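Local coordinates for clostripain-related protein (Bacteroides thetaiotaomicron, PDB 6N9J), which is a secreted C11 (clostripain-family) cysteine protease, which probably cleaves peptide bonds and can be inactivated irreversibly by a covalent peptide inhibitor, at residues Leu14-Gly19 against Lys90-Thr95; Pro58-Leu63 against Asp73-Tyr78; Asn213-Tyr218 against Gly236-Ser241; Lys220-Thr225 against Asn319-Asn324; His288-Leu293 against Glu342-Tyr347. One frame throughout, in Å; residues are numbered along the deposited sequence.

The five contacts illustrate how chemistry follows place in a fold. Contacts 1, 3 and 5 are buried, contact 2 partly so, and contact 4 lies at the surface. Contacts 1 to 4 all reach the same mixed sheet: contacts 1 and 2 touch, contact 2 adding the outermost strands 70-74 and 76-77 to strand 59-65, beside helix 86-99 of contact 1, while contacts 3 and 4 share helix 206-221 and use neighbouring strands. Contact 5 stands on a separate two-stranded sheet, joined to contact 3 through Ser241 and Gly343. Contact 1 has no hydrogen bond between its segments and joins apolar carbons alone; contact 3 adds a bridging water, and contacts 2, 4 and 5 rely on backbone or side-chain hydrogen bonds.

Contact 1: residues Leu14-Gly19 against Lys90-Thr95; sequences LVYIAG and KNVFTT
Leu14 and Tyr16 of strand 9-18 meet Val92 and Phe93 of helix 86-99 in a buried, apolar contact between the central sheet and a helix lying over it. The axes of strand 14-18 and helix 90-95 run nearly antiparallel, at 160° and with a closest approach of 10.9 Å, a separation that side chains bridge. Phe93 takes part although its CB does not aim at the strand: CG stands beside the backbone N and anti to the carbonyl carbon (chi1 -75°), and the far part of the ring comes closer. Leu14 CD2 lies at the edge of this ring, near its plane, 3.8 Å from Phe93 CD1. On the same ring, Phe93 CE1 comes within 4.1 Å of Tyr16 CD2, and the two aromatic planes are inclined at 66°, with centroids 6.0 Å apart. Val92 fills in next to them, its CG1 3.8 Å from Tyr16 CE2. The alternate residues Val15 and Ile17 touch Met34 of helix 24-37, which gives the strand helical cover on both faces, consistent with the alpha-beta-alpha sandwich of clan CD peptidases. Tyr16 OH finds its polar partner elsewhere, in Ser83 O. Between these two segments, then, the contact rests on the fit of carbon surfaces, without a directional bond.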
# COMPACT_ATOMS: atom_id res chain seq x y z
N LEU A 14 9.68 1.09 10.30
CA LEU A 14 9.75 2.47 9.87
C LEU A 14 8.43 2.93 9.25
O LEU A 14 7.94 2.31 8.30
CB LEU A 14 10.89 2.65 8.86
CG LEU A 14 10.95 4.01 8.14
CD1 LEU A 14 11.24 5.13 9.15
CD2 LEU A 14 11.99 3.99 7.04
N VAL A 15 7.84 4.00 9.78
CA VAL A 15 6.71 4.63 9.10
C VAL A 15 7.22 5.81 8.27
O VAL A 15 7.75 6.79 8.81
CB VAL A 15 5.65 5.14 10.08
CG1 VAL A 15 4.46 5.73 9.29
CG2 VAL A 15 5.20 4.03 10.98
N TYR A 16 7.08 5.69 6.95
CA TYR A 16 7.67 6.65 6.03
C TYR A 16 6.61 7.58 5.45
O TYR A 16 5.81 7.17 4.59
CB TYR A 16 8.40 5.92 4.89
CG TYR A 16 9.29 6.80 4.05
CD1 TYR A 16 8.75 7.71 3.12
CD2 TYR A 16 10.67 6.73 4.16
CE1 TYR A 16 9.58 8.52 2.35
CE2 TYR A 16 11.50 7.53 3.39
CZ TYR A 16 10.95 8.42 2.48
OH TYR A 16 11.80 9.21 1.73
N ILE A 17 6.60 8.82 5.92
CA ILE A 17 5.53 9.75 5.57
C ILE A 17 5.98 10.80 4.57
O ILE A 17 6.56 11.81 4.95
CB ILE A 17 4.98 10.46 6.82
CG1 ILE A 17 4.44 9.42 7.80
CG2 ILE A 17 3.90 11.48 6.43
CD1 ILE A 17 4.08 9.99 9.16
N ALA A 18 5.71 10.55 3.29
CA ALA A 18 5.88 11.56 2.26
C ALA A 18 4.60 12.39 2.19
O ALA A 18 3.67 12.08 1.44
CB ALA A 18 6.21 10.93 0.92
N GLY A 19 4.55 13.44 3.00
CA GLY A 19 3.32 14.20 3.14
C GLY A 19 3.41 15.66 2.70
O GLY A 19 2.59 16.47 3.12
N LYS A 90 16.79 6.42 0.13
CA LYS A 90 17.91 5.56 0.45
C LYS A 90 18.64 6.04 1.70
O LYS A 90 18.94 5.25 2.60
CB LYS A 90 18.88 5.48 -0.73
CG LYS A 90 18.43 4.54 -1.85
CD LYS A 90 19.45 4.53 -2.97
CE LYS A 90 19.26 3.34 -3.88
NZ LYS A 90 20.41 3.23 -4.82
N ASN A 91 18.90 7.34 1.77
CA ASN A 91 19.59 7.91 2.94
C ASN A 91 18.76 7.72 4.21
O ASN A 91 19.29 7.35 5.26
CB ASN A 91 19.89 9.39 2.71
CG ASN A 91 20.61 10.04 3.90
OD1 ASN A 91 19.99 10.74 4.71
ND2 ASN A 91 21.92 9.81 4.01
N VAL A 92 17.45 7.96 4.11
CA VAL A 92 16.56 7.74 5.24
C VAL A 92 16.64 6.29 5.70
O VAL A 92 16.79 6.02 6.89
CB VAL A 92 15.10 8.08 4.91
CG1 VAL A 92 14.19 7.68 6.06
CG2 VAL A 92 14.97 9.56 4.59
N PHE A 93 16.53 5.36 4.75
CA PHE A 93 16.60 3.92 5.02
C PHE A 93 17.90 3.53 5.71
O PHE A 93 17.89 2.85 6.72
CB PHE A 93 16.49 3.10 3.73
CG PHE A 93 15.10 3.03 3.16
CD1 PHE A 93 14.00 3.41 3.89
CD2 PHE A 93 14.91 2.54 1.87
CE1 PHE A 93 12.72 3.33 3.35
CE2 PHE A 93 13.63 2.46 1.32
CZ PHE A 93 12.54 2.85 2.07
N THR A 94 19.01 3.93 5.10
CA THR A 94 20.33 3.55 5.57
C THR A 94 20.54 3.99 7.01
O THR A 94 21.02 3.22 7.84
CB THR A 94 21.42 4.17 4.67
OG1 THR A 94 21.31 3.61 3.36
CG2 THR A 94 22.80 3.88 5.22
N THR A 95 20.13 5.21 7.31
CA THR A 95 20.23 5.76 8.66
C THR A 95 19.33 5.02 9.65
O THR A 95 19.76 4.65 10.74
CB THR A 95 19.85 7.26 8.68
OG1 THR A 95 20.70 7.98 7.79
CG2 THR A 95 19.99 7.83 10.08

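Contact 2: residues Pro58-Leu63 against Asp73-Tyr78; sequences PKLIRL and DVIATY
Leu60 O is gripped by two successive amides of the facing chain: Ile75 N lies 2.9 Å from it and Ala76 N 3.2 Å, both in the carbonyl plane and the second on a lone pair. The return bond is straighter, Leu60 N reaching Ala76 O at 2.8 Å with an N-H...O angle of 175°. Two residues thus answer to one, which is a classic beta bulge, and it shifts the antiparallel register between Leu60 and Ile61 just where the chain turns a corner at Ile75. The hairpin of strands 59-65 and 70-74, continued by strand 76-77, forms the edge of the large sheet. Beyond the bulge Arg62 N donates to Asp73 O (2.8 Å), and at the other end Tyr78 N donates to Pro58 O. Leu60 and Tyr78 lie side by side and point the same way, Leu60 CB meeting the ring at its edge, 4.0 Å from Tyr78 CE1. Leu60 CD2 touches Ile75 CG2 at 3.9 Å, and Thr95 of helix 86-99 covers both side chains. On the other face of the sheet from Leu60, Ile61 CG2 packs on Val74 CG2 at 3.9 Å. The charged ends look elsewhere: Arg62 NH2 bonds to Asn47 OD1, and Asp73 OD1 forms a salt bridge with Arg64.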
# COMPACT_ATOMS: atom_id res chain seq x y z
N PRO A 58 11.92 18.16 7.33
CA PRO A 58 11.67 16.76 7.70
C PRO A 58 12.51 16.30 8.89
O PRO A 58 13.52 16.93 9.24
CB PRO A 58 12.05 15.99 6.44
CG PRO A 58 11.79 16.97 5.33
CD PRO A 58 12.20 18.30 5.89
N LYS A 59 12.05 15.23 9.53
CA LYS A 59 12.75 14.66 10.67
C LYS A 59 12.57 13.15 10.66
O LYS A 59 11.58 12.62 10.14
CB LYS A 59 12.23 15.25 11.98
CG LYS A 59 10.73 15.05 12.20
CD LYS A 59 10.22 15.74 13.47
CE LYS A 59 8.72 15.51 13.63
NZ LYS A 59 8.14 16.07 14.90
N LEU A 60 13.57 12.45 11.19
CA LEU A 60 13.48 11.02 11.42
C LEU A 60 13.52 10.82 12.92
O LEU A 60 14.51 11.16 13.56
CB LEU A 60 14.64 10.28 10.74
CG LEU A 60 14.79 8.78 11.03
CD1 LEU A 60 13.65 8.01 10.41
CD2 LEU A 60 16.14 8.25 10.54
N ILE A 61 12.43 10.31 13.51
CA ILE A 61 12.41 10.08 14.95
C ILE A 61 12.18 8.64 15.33
O ILE A 61 11.83 7.79 14.51
CB ILE A 61 11.31 10.90 15.66
CG1 ILE A 61 9.94 10.53 15.12
CG2 ILE A 61 11.58 12.39 15.54
CD1 ILE A 61 8.80 11.25 15.79
N ARG A 62 12.37 8.38 16.61
CA ARG A 62 12.01 7.13 17.23
C ARG A 62 11.14 7.43 18.44
O ARG A 62 11.45 8.33 19.24
CB ARG A 62 13.26 6.34 17.65
CG ARG A 62 12.95 5.09 18.45
CD ARG A 62 14.22 4.39 18.93
NE ARG A 62 13.91 3.12 19.58
CZ ARG A 62 13.66 2.99 20.88
NH1 ARG A 62 13.70 4.06 21.67
NH2 ARG A 62 13.37 1.80 21.39
N LEU A 63 10.05 6.68 18.59
CA LEU A 63 9.15 6.85 19.72
C LEU A 63 9.61 5.98 20.89
O LEU A 63 9.79 4.78 20.75
CB LEU A 63 7.71 6.50 19.32
CG LEU A 63 7.16 7.34 18.16
CD1 LEU A 63 5.72 6.98 17.84
CD2 LEU A 63 7.29 8.82 18.49
N ASP A 73 12.34 10.84 20.30
CA ASP A 73 13.78 11.01 20.13
C ASP A 73 14.11 11.26 18.66
O ASP A 73 13.70 10.50 17.78
CB ASP A 73 14.55 9.79 20.64
CG ASP A 73 14.67 9.75 22.17
OD1 ASP A 73 14.51 10.81 22.83
OD2 ASP A 73 14.94 8.66 22.72
N VAL A 74 14.83 12.34 18.40
CA VAL A 74 15.23 12.70 17.05
C VAL A 74 16.55 12.02 16.66
O VAL A 74 17.59 12.22 17.29
CB VAL A 74 15.37 14.23 16.91
CG1 VAL A 74 15.83 14.60 15.50
CG2 VAL A 74 14.05 14.91 17.27
N ILE A 75 16.48 11.19 15.62
CA ILE A 75 17.64 10.52 15.07
C ILE A 75 18.36 11.44 14.10
O ILE A 75 19.57 11.63 14.18
CB ILE A 75 17.23 9.22 14.35
CG1 ILE A 75 16.50 8.30 15.33
CG2 ILE A 75 18.45 8.55 13.71
CD1 ILE A 75 15.77 7.16 14.68
N ALA A 76 17.60 12.02 13.18
CA ALA A 76 18.17 12.92 12.19
C ALA A 76 17.16 13.96 11.75
O ALA A 76 15.95 13.75 11.78
CB ALA A 76 18.70 12.12 11.00
N THR A 77 17.67 15.11 11.36
CA THR A 77 16.84 16.19 10.89
C THR A 77 17.35 16.54 9.51
O THR A 77 18.52 16.28 9.19
CB THR A 77 16.89 17.40 11.85
OG1 THR A 77 15.82 18.30 11.55
CG2 THR A 77 18.23 18.12 11.75
N TYR A 78 16.48 17.11 8.68
CA TYR A 78 16.83 17.37 7.29
C TYR A 78 16.41 18.76 6.83
O TYR A 78 15.46 19.34 7.36
CB TYR A 78 16.19 16.33 6.37
CG TYR A 78 16.48 14.89 6.75
CD1 TYR A 78 15.67 14.21 7.66
CD2 TYR A 78 17.55 14.21 6.17
CE1 TYR A 78 15.94 12.89 8.00
CE2 TYR A 78 17.81 12.88 6.51
CZ TYR A 78 17.01 12.24 7.42
OH TYR A 78 17.29 10.92 7.75

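Contact 3: residues Asn213-Tyr218 against Gly236-Ser241; sequences NYYSVY and GGVSIS
Val238 presses its two methyl groups into three tyrosines of helix 206-221, and these apolar touches carry most of the contact. CG1 is turned between the backbone N and the carbonyl carbon (chi1 78°), which brings it 3.6 Å from Tyr215 CD1 and equally close to Tyr218 CB. The other branch, Val238 CG2, comes within 4.1 Å of Tyr214 CE2. Ile240 adds a second touch on that tyrosine: its CD1 stands over the centre of the Tyr214 ring, 4.2 Å above the plane. Polar approaches are fewer. Val238 O lies in the plane of the Tyr215 ring at its edge, 3.6 Å from CE1. A water bridges the backbones, donating to Tyr218 O at 2.9 Å and accepting from Gly237 N at 2.7 Å, so two main-chain groups that do not bond directly are joined through it. The hydroxyl of Tyr214 continues past the contact to Asp159 OD1 at the end of strand 155-159. Strand 239-244 itself pairs antiparallel with strands 178-181 and 315-327. The whole is a helix laid against the start of a sheet strand and the loop leading into it, the layered alpha/beta packing expected in this clan CD protease family.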
# COMPACT_ATOMS: atom_id res chain seq x y z
N ASN A 213 -6.85 -5.18 12.03
CA ASN A 213 -7.00 -4.00 12.87
C ASN A 213 -7.30 -2.77 12.02
O ASN A 213 -8.12 -1.93 12.39
CB ASN A 213 -5.75 -3.77 13.74
CG ASN A 213 -5.71 -4.69 14.95
OD1 ASN A 213 -6.25 -4.36 16.00
ND2 ASN A 213 -5.08 -5.84 14.81
N TYR A 214 -6.64 -2.66 10.87
CA TYR A 214 -6.96 -1.59 9.95
C TYR A 214 -8.45 -1.68 9.58
O TYR A 214 -9.21 -0.75 9.83
CB TYR A 214 -6.08 -1.68 8.70
CG TYR A 214 -6.09 -0.44 7.84
CD1 TYR A 214 -4.89 0.15 7.46
CD2 TYR A 214 -7.29 0.16 7.43
CE1 TYR A 214 -4.87 1.28 6.68
CE2 TYR A 214 -7.28 1.31 6.65
CZ TYR A 214 -6.06 1.86 6.28
OH TYR A 214 -5.97 2.99 5.52
N TYR A 215 -8.86 -2.79 8.97
CA TYR A 215 -10.23 -2.96 8.53
C TYR A 215 -11.28 -2.72 9.62
O TYR A 215 -12.31 -2.09 9.38
CB TYR A 215 -10.42 -4.36 7.96
CG TYR A 215 -11.83 -4.61 7.48
CD1 TYR A 215 -12.28 -4.07 6.28
CD2 TYR A 215 -12.73 -5.36 8.24
CE1 TYR A 215 -13.56 -4.27 5.83
CE2 TYR A 215 -14.03 -5.58 7.79
CZ TYR A 215 -14.43 -5.02 6.59
OH TYR A 215 -15.72 -5.20 6.14
N SER A 216 -11.04 -3.24 10.82
CA SER A 216 -12.07 -3.28 11.84
C SER A 216 -12.56 -1.90 12.29
O SER A 216 -13.72 -1.73 12.64
CB SER A 216 -11.57 -4.06 13.05
OG SER A 216 -12.62 -4.25 13.98
N VAL A 217 -11.68 -0.90 12.30
CA VAL A 217 -12.12 0.41 12.74
C VAL A 217 -13.06 1.03 11.69
O VAL A 217 -14.10 1.60 12.02
CB VAL A 217 -10.93 1.34 13.02
CG1 VAL A 217 -11.38 2.79 13.12
CG2 VAL A 217 -10.23 0.91 14.32
N TYR A 218 -12.71 0.87 10.42
CA TYR A 218 -13.54 1.42 9.34
C TYR A 218 -14.85 0.66 9.21
O TYR A 218 -15.90 1.27 8.99
CB TYR A 218 -12.77 1.41 8.01
CG TYR A 218 -11.78 2.54 7.93
CD1 TYR A 218 -12.18 3.80 7.49
CD2 TYR A 218 -10.46 2.37 8.33
CE1 TYR A 218 -11.29 4.85 7.44
CE2 TYR A 218 -9.56 3.41 8.28
CZ TYR A 218 -9.97 4.65 7.83
OH TYR A 218 -9.07 5.70 7.79
N GLY A 236 -17.34 5.84 5.08
CA GLY A 236 -17.39 5.28 3.74
C GLY A 236 -16.82 3.88 3.58
O GLY A 236 -16.82 3.34 2.47
N GLY A 237 -16.34 3.28 4.67
CA GLY A 237 -15.80 1.93 4.62
C GLY A 237 -14.38 1.83 4.06
O GLY A 237 -13.68 2.83 3.91
N VAL A 238 -13.96 0.60 3.77
CA VAL A 238 -12.61 0.33 3.28
C VAL A 238 -12.53 -1.09 2.75
O VAL A 238 -13.34 -1.94 3.10
CB VAL A 238 -11.53 0.51 4.39
CG1 VAL A 238 -11.49 -0.69 5.33
CG2 VAL A 238 -10.15 0.71 3.77
N SER A 239 -11.55 -1.35 1.90
CA SER A 239 -11.25 -2.70 1.44
C SER A 239 -9.76 -2.97 1.53
O SER A 239 -8.94 -2.15 1.11
CB SER A 239 -11.73 -2.88 0.00
OG SER A 239 -11.01 -2.02 -0.85
N ILE A 240 -9.40 -4.13 2.08
CA ILE A 240 -8.00 -4.45 2.34
C ILE A 240 -7.74 -5.91 2.00
O ILE A 240 -8.62 -6.74 2.18
CB ILE A 240 -7.61 -4.18 3.84
CG1 ILE A 240 -7.81 -2.72 4.20
CG2 ILE A 240 -6.17 -4.60 4.14
CD1 ILE A 240 -6.76 -1.79 3.62
N SER A 241 -6.55 -6.22 1.50
CA SER A 241 -6.10 -7.60 1.38
C SER A 241 -4.61 -7.76 1.74
O SER A 241 -3.89 -6.78 1.94
CB SER A 241 -6.35 -8.14 -0.04
OG SER A 241 -5.55 -7.47 -1.00
O HOH W 1 -15.97 3.64 7.37

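Contact 4: residues Lys220-Thr225 against Asn319-Asn324; sequences KKYNST and NTTDNN
Tyr222 has a threonine carbon, Thr321 CB, over the centre of one ring face, while Ser224 N, two residues on in its own segment, lies above the opposite face, offset toward the rim. The threonine carbon is 3.6 Å from the ring centroid and only 10° off the ring normal, a well-centred CH-pi contact, and the two side chains slide past each other in opposite directions. At its far end Tyr222 OH accepts from Asn323 N at 3.0 Å, a rather bent bond with an angle of 136°, so the ring is held at its face and at its hydroxyl. A second, straighter bond runs from Asn323 ND2 to Ser224 O, 3.1 Å long at 161°, with the acceptor in the plane of the amide. Each segment is also braced internally. Thr321 OG1 donates to Asn323 O at 2.7 Å and accepts from Val238 N, whereas Asn223 OD1 takes Thr225 N at 3.1 Å in an Asx turn. Residues 222-225 follow the end of helix 206-221 and lie against strand 315-327, where Met335 of the adjoining strand 333-337 touches both Tyr222 and Asn323, and Tyr215 of the same helix rests on Thr321.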
# COMPACT_ATOMS: atom_id res chain seq x y z
N LYS A 220 -16.50 -0.56 11.55
CA LYS A 220 -17.41 -0.25 12.64
C LYS A 220 -18.09 1.12 12.53
O LYS A 220 -19.15 1.33 13.13
CB LYS A 220 -16.67 -0.37 13.98
CG LYS A 220 -16.70 -1.80 14.51
CD LYS A 220 -15.69 -2.05 15.60
CE LYS A 220 -15.87 -3.45 16.18
NZ LYS A 220 -14.62 -3.96 16.79
N LYS A 221 -17.52 2.05 11.77
CA LYS A 221 -18.19 3.33 11.59
C LYS A 221 -18.78 3.44 10.18
O LYS A 221 -19.26 4.50 9.77
CB LYS A 221 -17.23 4.49 11.87
CG LYS A 221 -15.82 4.25 11.40
CD LYS A 221 -14.95 5.47 11.66
CE LYS A 221 -15.01 5.90 13.12
NZ LYS A 221 -14.17 7.11 13.37
N TYR A 222 -18.76 2.32 9.46
CA TYR A 222 -19.30 2.26 8.12
C TYR A 222 -20.81 2.48 8.08
O TYR A 222 -21.56 1.95 8.90
CB TYR A 222 -18.97 0.92 7.49
CG TYR A 222 -19.67 0.61 6.18
CD1 TYR A 222 -19.30 1.26 5.00
CD2 TYR A 222 -20.66 -0.35 6.12
CE1 TYR A 222 -19.93 0.95 3.80
CE2 TYR A 222 -21.30 -0.65 4.92
CZ TYR A 222 -20.93 -0.00 3.78
OH TYR A 222 -21.55 -0.31 2.59
N ASN A 223 -21.21 3.30 7.13
CA ASN A 223 -22.59 3.59 6.82
C ASN A 223 -22.77 3.31 5.33
O ASN A 223 -21.89 3.68 4.55
CB ASN A 223 -22.92 5.04 7.19
CG ASN A 223 -24.33 5.41 6.89
OD1 ASN A 223 -24.67 5.63 5.73
ND2 ASN A 223 -25.16 5.49 7.92
N SER A 224 -23.85 2.66 4.92
CA SER A 224 -23.98 2.22 3.52
C SER A 224 -24.00 3.34 2.49
O SER A 224 -23.55 3.16 1.35
CB SER A 224 -25.24 1.37 3.34
OG SER A 224 -24.92 0.00 3.45
N THR A 225 -24.54 4.48 2.89
CA THR A 225 -24.63 5.64 2.00
C THR A 225 -23.52 6.65 2.31
O THR A 225 -23.56 7.78 1.84
CB THR A 225 -25.99 6.33 2.13
OG1 THR A 225 -26.12 6.83 3.47
CG2 THR A 225 -27.12 5.35 1.84
N ASN A 319 -10.88 -8.36 3.02
CA ASN A 319 -12.17 -7.96 3.55
C ASN A 319 -12.55 -6.59 3.02
O ASN A 319 -11.70 -5.75 2.77
CB ASN A 319 -12.16 -7.95 5.08
CG ASN A 319 -13.39 -8.61 5.67
OD1 ASN A 319 -14.43 -8.69 5.03
ND2 ASN A 319 -13.27 -9.09 6.90
N THR A 320 -13.85 -6.38 2.83
CA THR A 320 -14.35 -5.10 2.37
C THR A 320 -15.73 -4.85 2.95
O THR A 320 -16.48 -5.78 3.21
CB THR A 320 -14.42 -5.04 0.83
OG1 THR A 320 -14.84 -3.73 0.41
CG2 THR A 320 -15.40 -6.09 0.28
N THR A 321 -16.05 -3.59 3.18
CA THR A 321 -17.43 -3.21 3.42
C THR A 321 -18.17 -3.33 2.08
O THR A 321 -17.54 -3.38 1.03
CB THR A 321 -17.50 -1.79 3.99
OG1 THR A 321 -16.67 -0.92 3.21
CG2 THR A 321 -16.98 -1.79 5.42
N ASP A 322 -19.50 -3.42 2.11
CA ASP A 322 -20.26 -3.67 0.87
C ASP A 322 -20.05 -2.57 -0.18
O ASP A 322 -20.03 -2.84 -1.38
CB ASP A 322 -21.75 -3.84 1.18
CG ASP A 322 -22.03 -5.09 2.00
OD1 ASP A 322 -21.37 -6.13 1.76
OD2 ASP A 322 -22.91 -5.04 2.89
N ASN A 323 -19.88 -1.35 0.29
CA ASN A 323 -19.54 -0.23 -0.57
C ASN A 323 -18.24 0.38 -0.09
O ASN A 323 -17.84 0.19 1.07
CB ASN A 323 -20.65 0.84 -0.57
CG ASN A 323 -21.96 0.34 -1.14
OD1 ASN A 323 -21.99 -0.56 -1.99
ND2 ASN A 323 -23.06 0.92 -0.68
N ASN A 324 -17.55 1.09 -0.98
CA ASN A 324 -16.43 1.96 -0.64
C ASN A 324 -16.68 3.34 -1.23
O ASN A 324 -17.37 3.46 -2.24
CB ASN A 324 -15.10 1.40 -1.17
CG ASN A 324 -14.43 0.45 -0.20
OD1 ASN A 324 -13.22 0.53 0.02
ND2 ASN A 324 -15.21 -0.44 0.39

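Contact 5: residues His288-Leu293 against Glu342-Tyr347; sequences HDLMGL and EGVSTY
His288 and Thr346 share a water that lies in the plane of the imidazole ring at its edge, 2.8 Å from His288 ND1, and that donates only weakly to Thr346 O. A second flat group, the Asp289 carboxylate, is held through both oxygens. Glu342 N approaches Asp289 OD1 from above the carboxylate plane at 2.9 Å, and Gly292 N meets Asp289 OD2 on its anti side at 3.0 Å. This second bond caps the helix that starts at Leu290, with Asp289 as its N-cap, while Tyr279 OH adds another partner to OD1. Between the backbones runs a short antiparallel ladder: His288 N gives to Thr346 O at 3.2 Å and Thr346 N returns to His288 O at 2.9 Å. Leu290 N, already in the helix, then bonds almost straight to Val344 O (3.0 Å, 175°). Carbon contacts add to these bonds. The side chains of Leu290 and Thr346 cross at about a right angle, with Leu290 CD1 3.7 Å from Thr346 CB, Leu293 CD2 rests 3.8 Å from Thr346 CG2, and Glu342 CG packs on Met291 CB. Thr346 OG1 is committed elsewhere, to Glu167. The bonds of Asp289 join the helix start to Glu342, and with two amides and a hydroxyl around it at a helix N-terminus, the buried carboxylate would probably be stabilised as an anion.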
# COMPACT_ATOMS: atom_id res chain seq x y z
N HIS A 288 -9.03 -3.15 -12.46
CA HIS A 288 -10.07 -4.16 -12.41
C HIS A 288 -9.68 -5.33 -11.52
O HIS A 288 -8.50 -5.60 -11.34
CB HIS A 288 -10.39 -4.68 -13.83
CG HIS A 288 -11.04 -3.65 -14.70
ND1 HIS A 288 -10.33 -2.80 -15.50
CD2 HIS A 288 -12.34 -3.32 -14.85
CE1 HIS A 288 -11.16 -1.99 -16.14
NE2 HIS A 288 -12.39 -2.29 -15.76
N ASP A 289 -10.67 -6.04 -11.00
CA ASP A 289 -10.38 -7.19 -10.16
C ASP A 289 -9.74 -8.33 -10.96
O ASP A 289 -10.31 -8.83 -11.94
CB ASP A 289 -11.65 -7.67 -9.45
CG ASP A 289 -11.36 -8.76 -8.43
OD1 ASP A 289 -10.86 -8.44 -7.31
OD2 ASP A 289 -11.64 -9.92 -8.76
N LEU A 290 -8.56 -8.75 -10.51
CA LEU A 290 -7.78 -9.78 -11.19
C LEU A 290 -8.52 -11.11 -11.33
O LEU A 290 -8.47 -11.73 -12.40
CB LEU A 290 -6.45 -10.00 -10.46
CG LEU A 290 -5.56 -11.11 -11.02
CD1 LEU A 290 -5.06 -10.75 -12.41
CD2 LEU A 290 -4.41 -11.40 -10.10
N MET A 291 -9.20 -11.56 -10.28
CA MET A 291 -9.96 -12.81 -10.38
C MET A 291 -11.11 -12.65 -11.36
O MET A 291 -11.43 -13.58 -12.11
CB MET A 291 -10.49 -13.26 -9.01
CG MET A 291 -11.35 -14.55 -9.08
SD MET A 291 -10.47 -16.02 -9.68
CE MET A 291 -9.66 -16.57 -8.18
N GLY A 292 -11.73 -11.47 -11.35
CA GLY A 292 -12.84 -11.16 -12.24
C GLY A 292 -12.38 -11.21 -13.67
O GLY A 292 -13.08 -11.72 -14.55
N LEU A 293 -11.17 -10.72 -13.92
CA LEU A 293 -10.59 -10.81 -15.26
C LEU A 293 -10.39 -12.27 -15.71
O LEU A 293 -10.76 -12.63 -16.83
CB LEU A 293 -9.25 -10.08 -15.33
CG LEU A 293 -8.50 -10.17 -16.66
CD1 LEU A 293 -9.36 -9.66 -17.79
CD2 LEU A 293 -7.18 -9.43 -16.63
N GLU A 342 -12.11 -9.38 -4.86
CA GLU A 342 -11.28 -10.51 -4.49
C GLU A 342 -9.93 -10.06 -3.97
O GLU A 342 -9.07 -10.88 -3.65
CB GLU A 342 -11.12 -11.47 -5.67
CG GLU A 342 -12.44 -12.15 -6.10
CD GLU A 342 -13.04 -13.06 -5.03
OE1 GLU A 342 -14.23 -13.42 -5.17
OE2 GLU A 342 -12.34 -13.44 -4.05
N GLY A 343 -9.75 -8.74 -3.86
CA GLY A 343 -8.64 -8.21 -3.10
C GLY A 343 -7.43 -7.72 -3.87
O GLY A 343 -6.52 -7.15 -3.27
N VAL A 344 -7.40 -7.94 -5.19
CA VAL A 344 -6.24 -7.56 -5.99
C VAL A 344 -6.66 -6.95 -7.33
O VAL A 344 -7.61 -7.42 -7.96
CB VAL A 344 -5.30 -8.77 -6.24
CG1 VAL A 344 -4.04 -8.33 -7.00
CG2 VAL A 344 -4.90 -9.41 -4.93
N SER A 345 -5.96 -5.90 -7.77
CA SER A 345 -6.29 -5.28 -9.06
C SER A 345 -5.28 -5.66 -10.13
O SER A 345 -4.21 -6.19 -9.83
CB SER A 345 -6.37 -3.76 -8.95
OG SER A 345 -5.07 -3.19 -9.05
N THR A 346 -5.64 -5.36 -11.37
CA THR A 346 -4.79 -5.62 -12.51
C THR A 346 -5.15 -4.63 -13.62
O THR A 346 -6.25 -4.07 -13.64
CB THR A 346 -4.96 -7.07 -13.04
OG1 THR A 346 -4.02 -7.32 -14.09
CG2 THR A 346 -6.37 -7.28 -13.57
N TYR A 347 -4.22 -4.44 -14.55
CA TYR A 347 -4.51 -3.69 -15.76
C TYR A 347 -5.00 -4.64 -16.86
O TYR A 347 -4.42 -5.71 -17.08
CB TYR A 347 -3.28 -2.92 -16.21
CG TYR A 347 -3.52 -2.06 -17.42
CD1 TYR A 347 -4.40 -0.98 -17.35
CD2 TYR A 347 -2.87 -2.30 -18.61
CE1 TYR A 347 -4.63 -0.18 -18.45
CE2 TYR A 347 -3.09 -1.50 -19.72
CZ TYR A 347 -3.97 -0.44 -19.63
OH TYR A 347 -4.21 0.36 -20.73
O HOH W 2 -7.73 -2.60 -16.41